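Local coordinates for hypothetical conserved protein (Geobacillus kaustophilus, PDB 2QYH), which is of unknown function but, as a member of the haloacid dehalogenase-like hydrolases, may be a magnesium-dependent phosphatase, at residues D[46-51]-D[107-112]; D[79-84]-D[140-145]. All blocks are in the same frame, centred on the assembly; numbering follows the deposited sequence.

How the contacts relate
The two contacts link the eight-stranded mixed sheet with the five-stranded antiparallel sheet, probably the Rossmann-like core and the cap of a HAD hydrolase. Along the chain the segments alternate: 46-51, 79-84, 107-112, 140-145. The first two follow strands 38-42 and 75-79 of the mixed sheet; the other two hold strand 109-111 and the start of strand 145-148, with strand 101-104 between them in the antiparallel sheet. Contact 1 is packing across the junction, and contact 2 lies where the chain passes from strand 75-79 to helix 84-96. Their centres are 13 Å apart. Lys108 NZ and Lys141 NZ are like charges brought close, with the Tyr137 hydroxyl as common hydrogen-bond partner.

Contact 1: D[46-51]-D[107-112]; sequences APFMFE and EKMRAS
The ring of Phe48 lies against the backbone of Glu107 and Lys108 and reaches the side chain of Met109, a selenomethionine here. Each rim atom on the near side has its own neighbour. CD1 of Phe48 is 3.3 Å from Glu107 O, and CE1 comes next to Lys108 O. At the tip, Phe48 CZ is 3.7 Å from Met109 CB. All three approaches are oblique to the ring, and no hydrogen bond joins the segments. CB of Phe48 points toward 107-112, and chi1 of 65° sets CG between the backbone N and the carbonyl carbon.

The Met109 side chain crosses Phe48 at about a right angle. Its SE lies 5.4 Å from the centroid of the Phe48 ring and 84° off the ring normal. This is a Met-aromatic contact at the ring edge. Met109 CE lies near Phe48 CZ and, at 4.4 Å, SE of Met49, also a selenomethionine; both are loose apolar contacts. Met104 on strand 101-104 packs against both selenomethionines.

Beside this packing, Arg110 NH1 donates to Met109 O at 2.6 Å, while Lys108 CD lies over one face of the guanidinium, offset toward its rim. Lys55 of the second subunit donates to Glu107 O and makes a cation-pi contact with Phe48, which brings the dimer partner to this junction. Glycerol, probably from the crystallisation liquor, lies near Met49, and a glycerol oxygen makes a weak hydrogen bond with Met109 N. Loop-to-strand packing between the two sheets is consistent with a core-cap interface, the region where HAD hydrolases have their active-site cleft.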
# COMPACT_ATOMS: atom_id res chain seq x y z
N ALA D 46 -8.38 6.29 5.72
CA ALA D 46 -8.67 5.08 6.48
C ALA D 46 -7.34 4.35 6.63
O ALA D 46 -6.48 4.43 5.76
CB ALA D 46 -9.65 4.22 5.72
N PRO D 47 -7.15 3.62 7.73
CA PRO D 47 -5.89 2.90 7.91
C PRO D 47 -5.45 2.13 6.66
O PRO D 47 -4.30 2.26 6.22
CB PRO D 47 -6.19 1.99 9.09
CG PRO D 47 -7.10 2.84 9.94
CD PRO D 47 -8.03 3.47 8.91
N PHE D 48 -6.35 1.34 6.08
CA PHE D 48 -6.03 0.55 4.91
C PHE D 48 -5.69 1.35 3.66
O PHE D 48 -5.28 0.78 2.65
CB PHE D 48 -7.17 -0.43 4.57
CG PHE D 48 -8.46 0.23 4.17
CD1 PHE D 48 -9.46 0.47 5.10
CD2 PHE D 48 -8.67 0.61 2.85
CE1 PHE D 48 -10.66 1.09 4.73
CE2 PHE D 48 -9.87 1.23 2.46
CZ PHE D 48 -10.86 1.46 3.40
N MSE D 49 -5.84 2.67 3.72
CA MSE D 49 -5.55 3.51 2.57
C MSE D 49 -4.13 4.05 2.56
O MSE D 49 -3.76 4.81 1.66
CB MSE D 49 -6.53 4.68 2.50
CG MSE D 49 -7.85 4.33 1.83
SE MSE D 49 -9.15 5.76 1.97
CE MSE D 49 -8.24 7.15 0.95
N PHE D 50 -3.33 3.67 3.55
CA PHE D 50 -1.94 4.13 3.60
C PHE D 50 -1.05 3.18 4.39
O PHE D 50 -0.08 3.59 5.03
CB PHE D 50 -1.85 5.57 4.15
CG PHE D 50 -2.21 5.71 5.61
CD1 PHE D 50 -1.21 5.83 6.57
CD2 PHE D 50 -3.54 5.78 6.01
CE1 PHE D 50 -1.53 6.04 7.91
CE2 PHE D 50 -3.88 5.99 7.36
CZ PHE D 50 -2.86 6.12 8.31
N GLU D 51 -1.38 1.90 4.31
CA GLU D 51 -0.61 0.87 5.00
C GLU D 51 0.73 0.65 4.29
O GLU D 51 1.74 0.37 4.95
CB GLU D 51 -1.40 -0.43 5.02
CG GLU D 51 -0.80 -1.50 5.89
CD GLU D 51 -1.55 -2.81 5.79
OE1 GLU D 51 -2.80 -2.78 5.84
OE2 GLU D 51 -0.89 -3.86 5.66
N GLU D 107 -10.40 -1.84 8.65
CA GLU D 107 -9.95 -2.86 7.71
C GLU D 107 -10.48 -2.72 6.30
O GLU D 107 -9.72 -2.83 5.33
CB GLU D 107 -10.33 -4.27 8.21
CG GLU D 107 -9.55 -4.79 9.40
CD GLU D 107 -9.79 -3.99 10.66
OE1 GLU D 107 -10.97 -3.73 10.99
OE2 GLU D 107 -8.80 -3.63 11.34
N LYS D 108 -11.77 -2.47 6.17
CA LYS D 108 -12.35 -2.39 4.85
C LYS D 108 -13.37 -1.28 4.61
O LYS D 108 -13.61 -0.42 5.46
CB LYS D 108 -12.98 -3.74 4.48
CG LYS D 108 -14.17 -4.11 5.35
CD LYS D 108 -14.74 -5.45 4.97
CE LYS D 108 -13.93 -6.60 5.53
NZ LYS D 108 -14.04 -6.64 7.01
N MSE D 109 -13.99 -1.36 3.45
CA MSE D 109 -14.94 -0.38 2.99
C MSE D 109 -16.11 -1.09 2.29
O MSE D 109 -15.92 -2.09 1.60
CB MSE D 109 -14.18 0.51 2.02
CG MSE D 109 -14.77 1.82 1.71
SE MSE D 109 -13.53 2.66 0.52
CE MSE D 109 -13.27 4.29 1.49
N ARG D 110 -17.32 -0.56 2.48
CA ARG D 110 -18.52 -1.14 1.86
C ARG D 110 -19.49 -0.09 1.32
O ARG D 110 -19.68 0.97 1.92
CB ARG D 110 -19.25 -2.04 2.86
CG ARG D 110 -18.51 -3.31 3.22
CD ARG D 110 -18.36 -4.21 2.01
NE ARG D 110 -17.65 -5.45 2.31
CZ ARG D 110 -16.35 -5.64 2.10
NH1 ARG D 110 -15.59 -4.67 1.59
NH2 ARG D 110 -15.80 -6.81 2.40
N ALA D 111 -20.09 -0.39 0.17
CA ALA D 111 -21.04 0.50 -0.47
C ALA D 111 -22.48 0.04 -0.25
O ALA D 111 -22.75 -1.17 -0.22
CB ALA D 111 -20.75 0.58 -1.96
N SER D 112 -23.39 0.99 -0.08
CA SER D 112 -24.80 0.69 0.14
C SER D 112 -25.53 0.28 -1.14
O SER D 112 -26.51 -0.45 -1.09
CB SER D 112 -25.51 1.89 0.78
OG SER D 112 -25.42 3.05 -0.04

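Contact 2: D[79-84]-D[140-145]; sequences KQPLRR and NKDIYQ
Lys79 crosses the Tyr144 side chain obliquely, where the chain leaves the mixed sheet and meets a classic beta bulge, formed by Tyr144 and Gln145 both facing Met104. At its base, Lys79 CB lies 3.7 Å from Tyr144 CE2. CG then passes the phenol OH at longer range, and Lys79 CD comes to 3.4 Å from Tyr144 OH. The chain stays extended to CE and turns at chi4 (58°). Lys79 NZ is 5.1 Å from Asp142 OD2, opposite charges not in contact; a crystal neighbour touches Lys79, so the tip's position may not be set by this contact alone. The same ring takes Gln80 O at its edge, near the ring plane, while Tyr69 meets it from outside the two segments.

Pro81 lies side by side with both Asp142 and Tyr144, its CG 3.7 Å from Asp142 CG. Leu82 is buried, with CD2 3.8 Å from Gln145 CA, CD1 against Tyr144 O, and Pro179 of strand 174-179 also against it.

The backbones are joined twice, directly and through water. Leu82 N donates to Ile143 O at 2.7 Å, with an N-H...O angle of 170° and the donor nearly along the C=O axis. A water donates a hydrogen bond to Leu82 O and accepts one from Ile143 N, with 3.0 Å between the water oxygen and Ile143 N.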
# COMPACT_ATOMS: atom_id res chain seq x y z
N LYS D 79 -10.67 5.40 19.88
CA LYS D 79 -11.55 5.18 18.74
C LYS D 79 -12.96 5.66 19.02
O LYS D 79 -13.56 5.35 20.04
CB LYS D 79 -11.55 3.71 18.32
CG LYS D 79 -11.74 2.70 19.42
CD LYS D 79 -11.66 1.29 18.85
CE LYS D 79 -11.71 0.24 19.95
NZ LYS D 79 -12.96 0.36 20.75
N GLN D 80 -13.48 6.45 18.08
CA GLN D 80 -14.81 7.01 18.18
C GLN D 80 -15.64 6.64 16.95
O GLN D 80 -15.57 7.29 15.91
CB GLN D 80 -14.69 8.53 18.28
CG GLN D 80 -15.99 9.26 18.56
CD GLN D 80 -15.91 10.74 18.21
OE1 GLN D 80 -14.91 11.41 18.50
NE2 GLN D 80 -16.97 11.26 17.59
N PRO D 81 -16.42 5.55 17.05
CA PRO D 81 -17.26 5.12 15.93
C PRO D 81 -18.37 6.14 15.71
O PRO D 81 -18.68 6.93 16.60
CB PRO D 81 -17.84 3.79 16.41
CG PRO D 81 -16.86 3.31 17.41
CD PRO D 81 -16.46 4.56 18.14
N LEU D 82 -18.95 6.12 14.52
CA LEU D 82 -20.07 7.00 14.20
C LEU D 82 -21.26 6.39 14.94
O LEU D 82 -21.32 5.17 15.10
CB LEU D 82 -20.32 6.97 12.69
CG LEU D 82 -19.95 8.19 11.84
CD1 LEU D 82 -18.73 8.92 12.39
CD2 LEU D 82 -19.71 7.70 10.41
N ARG D 83 -22.18 7.23 15.41
CA ARG D 83 -23.37 6.73 16.12
C ARG D 83 -24.21 5.88 15.17
O ARG D 83 -24.80 6.41 14.22
CB ARG D 83 -24.21 7.90 16.64
CG ARG D 83 -23.54 8.68 17.76
CD ARG D 83 -24.32 9.92 18.12
NE ARG D 83 -25.72 9.62 18.42
CZ ARG D 83 -26.64 10.55 18.67
NH1 ARG D 83 -26.31 11.84 18.66
NH2 ARG D 83 -27.89 10.19 18.93
N ARG D 84 -24.27 4.58 15.43
CA ARG D 84 -25.01 3.66 14.57
C ARG D 84 -26.43 4.15 14.29
O ARG D 84 -26.92 4.08 13.16
CB ARG D 84 -25.06 2.26 15.19
CG ARG D 84 -25.59 1.21 14.24
CD ARG D 84 -25.54 -0.17 14.86
NE ARG D 84 -26.23 -0.19 16.14
CZ ARG D 84 -26.52 -1.30 16.82
NH1 ARG D 84 -26.17 -2.48 16.34
NH2 ARG D 84 -27.15 -1.21 17.98
N ASN D 140 -23.58 -4.11 12.07
CA ASN D 140 -22.85 -5.06 12.90
C ASN D 140 -21.36 -4.77 13.03
O ASN D 140 -20.61 -5.53 13.65
CB ASN D 140 -23.07 -6.46 12.34
CG ASN D 140 -23.30 -6.45 10.84
OD1 ASN D 140 -22.46 -5.99 10.07
ND2 ASN D 140 -24.46 -6.95 10.42
N LYS D 141 -20.92 -3.66 12.45
CA LYS D 141 -19.51 -3.27 12.50
C LYS D 141 -19.39 -1.82 12.93
O LYS D 141 -20.30 -1.02 12.69
CB LYS D 141 -18.86 -3.43 11.12
CG LYS D 141 -18.53 -4.85 10.71
CD LYS D 141 -17.52 -5.46 11.66
CE LYS D 141 -17.02 -6.81 11.16
NZ LYS D 141 -16.35 -6.68 9.83
N ASP D 142 -18.29 -1.48 13.57
CA ASP D 142 -18.05 -0.10 13.97
C ASP D 142 -17.60 0.66 12.73
O ASP D 142 -16.69 0.22 12.02
CB ASP D 142 -16.95 0.00 15.04
CG ASP D 142 -17.47 -0.23 16.44
OD1 ASP D 142 -18.69 -0.08 16.67
OD2 ASP D 142 -16.65 -0.55 17.33
N ILE D 143 -18.24 1.78 12.45
CA ILE D 143 -17.89 2.59 11.30
C ILE D 143 -17.27 3.86 11.85
O ILE D 143 -17.81 4.46 12.78
CB ILE D 143 -19.14 2.93 10.48
CG1 ILE D 143 -19.80 1.64 10.00
CG2 ILE D 143 -18.78 3.82 9.31
CD1 ILE D 143 -18.86 0.71 9.27
N TYR D 144 -16.13 4.27 11.30
CA TYR D 144 -15.47 5.47 11.80
C TYR D 144 -15.66 6.67 10.91
O TYR D 144 -15.42 7.81 11.31
CB TYR D 144 -13.97 5.20 11.99
CG TYR D 144 -13.70 4.12 13.01
CD1 TYR D 144 -13.35 2.83 12.61
CD2 TYR D 144 -13.83 4.38 14.37
CE1 TYR D 144 -13.15 1.82 13.54
CE2 TYR D 144 -13.63 3.37 15.31
CZ TYR D 144 -13.29 2.10 14.90
OH TYR D 144 -13.11 1.11 15.83
N GLN D 145 -16.12 6.42 9.69
CA GLN D 145 -16.32 7.48 8.74
C GLN D 145 -17.11 6.89 7.58
O GLN D 145 -17.07 5.68 7.34
CB GLN D 145 -14.96 8.00 8.26
CG GLN D 145 -15.01 9.23 7.39
CD GLN D 145 -13.62 9.83 7.19
OE1 GLN D 145 -12.96 10.21 8.16
NE2 GLN D 145 -13.18 9.91 5.93
O HOH W 1 -20.58 2.72 14.07